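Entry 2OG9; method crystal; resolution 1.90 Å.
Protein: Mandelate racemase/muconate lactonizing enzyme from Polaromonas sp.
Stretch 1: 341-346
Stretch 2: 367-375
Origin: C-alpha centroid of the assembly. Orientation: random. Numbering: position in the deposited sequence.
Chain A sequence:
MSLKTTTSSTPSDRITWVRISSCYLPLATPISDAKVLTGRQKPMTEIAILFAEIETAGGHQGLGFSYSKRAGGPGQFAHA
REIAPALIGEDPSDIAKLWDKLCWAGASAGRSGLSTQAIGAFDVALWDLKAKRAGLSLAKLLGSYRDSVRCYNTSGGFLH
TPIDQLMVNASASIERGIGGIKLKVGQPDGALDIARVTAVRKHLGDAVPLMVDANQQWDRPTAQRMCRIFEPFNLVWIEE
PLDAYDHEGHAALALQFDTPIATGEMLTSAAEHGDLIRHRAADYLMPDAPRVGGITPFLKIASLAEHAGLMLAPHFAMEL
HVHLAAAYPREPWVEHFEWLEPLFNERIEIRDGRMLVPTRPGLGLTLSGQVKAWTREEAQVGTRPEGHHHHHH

Stretch 1, residues 341-346: EPLFNE
Stretch 2, residues 367-375: LSGQVKAWT

The apolar centre of this contact lies between the short 3-10 segment 341-343 and the weakly bonded helix at about 370-374. Leu-343 and Trp-374 are its main members. Leu-343 is buried, with chi1 m (-58°) and chi2 t (172°). Its CA-to-CB bond points away from the second stretch, yet the end of the side chain comes nearer. Leu-343 CD2 lies 4.2 Å from Val-371 CG2 and 4.1 Å from Trp-374 CE3. A flexible apolar chain suits this place: although the CA-to-CB bond points away, its CD2 methyl reaches both neighbours. Val-371 is also buried and has chi1 t (173°).

The CA-to-CB bond of Trp-374 points toward the first stretch, with chi1 m (-65°) and chi2 -30°. Trp-374 meets that stretch with the edge of its ring, near the ring plane. Pro-342 CB packs there, 3.7 Å from Trp-374 CH2, and Leu-343 CD2 also approaches at the ring edge. The CA-to-CB bond of Pro-342 also points toward its partner. Its ring has the C-gamma exo pucker, and it offers a compact apolar surface to the wide indole.

A second apolar contact lies beyond Leu-343. Phe-344 is buried and its CA-to-CB bond points away, with chi1 m (-46°) and chi2 -63°. Leu-367 has chi1 m (-56°) and chi2 t (175°). Its CA-to-CB bond also points away, but its end comes nearer. Phe-344 CE1 and Leu-367 CD2 are 4.4 Å apart, with the methyl placed obliquely to the ring.

The backbones meet beside these side chains. Phe-344 and Leu-367 form a single bridge, with their CA atoms 4.8 Å apart. The CA atoms of Phe-344 and Ser-368 are nearest in register, at 4.7 Å. Phe-344 is extended (phi/psi -121/162), as are Leu-367 (-70/133) and Ser-368 (-76/169). Before Phe-344, residues 341-343 have phi/psi -45/-43, -57/-21 and -78/-22. Phe-344 N donates to Glu-341 O at 3.0 Å, which closes the 3-10 turn.

Ser-368 N donates to Leu-343 O at 2.8 Å, with a nearly straight N-H...O angle of 166°. The same carbonyl receives a CA-H...O contact: Leu-367 CA to Leu-343 O is 3.5 Å. Val-371 CG2 also lies 3.4 Å from Leu-343 O.

The CA-to-CB bond of Ser-368 points toward the first stretch, with chi1 p (72°). Ser-368 OG donates to Pro-342 O at a short 2.5 Å. Ser-368 OG also accepts a weak capping bond from Gln-370 N at 3.3 Å. A small hydroxyl side chain suits this position, since it can donate across the contact and accept from Gln-370 N. Trp-374 N donates to Val-371 O at 3.0 Å.

At the outer polar edge, exposed Asn-345 has chi1 m (-61°). Its CA-to-CB bond points sideways, but the end of its side chain comes nearer to Leu-367 and Ser-368. Together the two stretches bury 378 Å², both sides summed.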

# COMPACT_ATOMS: atom_id res chain seq x y z
N GLU A 341 44.60 -17.76 6.31
CA GLU A 341 45.34 -18.61 7.25
C GLU A 341 46.77 -18.16 7.63
O GLU A 341 47.13 -18.22 8.80
CB GLU A 341 45.37 -20.05 6.75
CG GLU A 341 43.99 -20.67 6.62
CD GLU A 341 44.02 -22.15 6.29
OE1 GLU A 341 44.86 -22.57 5.47
OE2 GLU A 341 43.19 -22.90 6.85
N PRO A 342 47.58 -17.71 6.66
CA PRO A 342 48.95 -17.28 6.96
C PRO A 342 49.06 -16.16 8.00
O PRO A 342 50.11 -15.98 8.62
CB PRO A 342 49.48 -16.81 5.60
CG PRO A 342 48.73 -17.66 4.64
CD PRO A 342 47.33 -17.65 5.21
N LEU A 343 47.97 -15.42 8.20
CA LEU A 343 47.97 -14.31 9.15
C LEU A 343 47.84 -14.74 10.60
O LEU A 343 48.20 -14.00 11.51
CB LEU A 343 46.81 -13.36 8.84
CG LEU A 343 46.70 -12.70 7.47
CD1 LEU A 343 45.36 -11.98 7.38
CD2 LEU A 343 47.85 -11.72 7.26
N PHE A 344 47.31 -15.95 10.82
CA PHE A 344 47.07 -16.45 12.16
C PHE A 344 47.80 -17.74 12.52
O PHE A 344 48.25 -18.48 11.64
CB PHE A 344 45.57 -16.64 12.35
CG PHE A 344 44.75 -15.48 11.85
CD1 PHE A 344 44.88 -14.23 12.44
CD2 PHE A 344 43.88 -15.64 10.78
CE1 PHE A 344 44.15 -13.14 11.96
CE2 PHE A 344 43.15 -14.55 10.29
CZ PHE A 344 43.29 -13.30 10.88
N ASN A 345 47.89 -18.01 13.81
CA ASN A 345 48.55 -19.21 14.32
C ASN A 345 47.54 -20.33 14.51
O ASN A 345 47.92 -21.48 14.72
CB ASN A 345 49.22 -18.92 15.65
CG ASN A 345 50.28 -17.85 15.54
OD1 ASN A 345 50.31 -16.90 16.33
ND2 ASN A 345 51.16 -18.00 14.57
N GLU A 346 46.26 -20.00 14.42
CA GLU A 346 45.18 -20.97 14.61
C GLU A 346 44.54 -21.39 13.29
O GLU A 346 44.71 -20.72 12.27
CB GLU A 346 44.11 -20.39 15.53
CG GLU A 346 44.61 -19.98 16.92
CD GLU A 346 45.42 -18.69 16.91
OE1 GLU A 346 45.36 -17.95 15.91
OE2 GLU A 346 46.10 -18.41 17.92
N LEU A 367 48.14 -13.19 15.95
CA LEU A 367 48.91 -12.89 14.75
C LEU A 367 50.14 -13.76 14.57
O LEU A 367 50.92 -13.95 15.51
CB LEU A 367 49.33 -11.42 14.76
CG LEU A 367 48.17 -10.43 14.91
CD1 LEU A 367 48.72 -9.00 15.03
CD2 LEU A 367 47.26 -10.55 13.70
N SER A 368 50.33 -14.27 13.36
CA SER A 368 51.48 -15.11 13.07
C SER A 368 52.73 -14.24 12.92
O SER A 368 52.63 -13.01 12.86
CB SER A 368 51.26 -15.88 11.77
OG SER A 368 51.33 -15.02 10.64
N GLY A 369 53.89 -14.88 12.87
CA GLY A 369 55.12 -14.13 12.73
C GLY A 369 55.24 -13.50 11.35
O GLY A 369 56.00 -12.55 11.16
N GLN A 370 54.49 -14.03 10.39
CA GLN A 370 54.50 -13.52 9.02
C GLN A 370 53.89 -12.13 8.88
O GLN A 370 54.23 -11.38 7.96
CB GLN A 370 53.76 -14.48 8.09
CG GLN A 370 54.64 -15.53 7.44
CD GLN A 370 55.43 -14.99 6.26
OE1 GLN A 370 56.09 -13.95 6.36
NE2 GLN A 370 55.38 -15.70 5.14
N VAL A 371 52.97 -11.79 9.78
CA VAL A 371 52.30 -10.49 9.73
C VAL A 371 53.30 -9.33 9.74
O VAL A 371 53.16 -8.38 8.98
CB VAL A 371 51.32 -10.33 10.91
CG1 VAL A 371 50.76 -8.92 10.94
CG2 VAL A 371 50.18 -11.33 10.76
N LYS A 372 54.30 -9.43 10.61
CA LYS A 372 55.31 -8.39 10.72
C LYS A 372 55.93 -8.07 9.36
O LYS A 372 55.99 -6.92 8.94
CB LYS A 372 56.40 -8.82 11.71
CG LYS A 372 57.62 -7.91 11.78
CD LYS A 372 57.41 -6.66 12.64
CE LYS A 372 56.53 -5.62 11.95
NZ LYS A 372 56.44 -4.36 12.74
N ALA A 373 56.39 -9.11 8.66
CA ALA A 373 57.02 -8.94 7.36
C ALA A 373 56.10 -8.33 6.30
O ALA A 373 56.57 -7.73 5.33
CB ALA A 373 57.54 -10.28 6.87
N TRP A 374 54.79 -8.49 6.47
CA TRP A 374 53.85 -7.96 5.48
C TRP A 374 53.23 -6.63 5.88
O TRP A 374 52.41 -6.08 5.14
CB TRP A 374 52.74 -8.98 5.22
CG TRP A 374 53.20 -10.25 4.56
CD1 TRP A 374 54.25 -10.40 3.70
CD2 TRP A 374 52.56 -11.53 4.65
NE1 TRP A 374 54.30 -11.70 3.24
CE2 TRP A 374 53.28 -12.41 3.81
CE3 TRP A 374 51.45 -12.02 5.35
CZ2 TRP A 374 52.92 -13.76 3.65
CZ3 TRP A 374 51.10 -13.36 5.20
CH2 TRP A 374 51.83 -14.21 4.36
N THR A 375 53.62 -6.11 7.03
CA THR A 375 53.09 -4.84 7.52
C THR A 375 53.78 -3.65 6.85
O THR A 375 55.00 -3.49 6.95
CB THR A 375 53.26 -4.74 9.04
OG1 THR A 375 52.60 -5.86 9.66
CG2 THR A 375 52.64 -3.46 9.57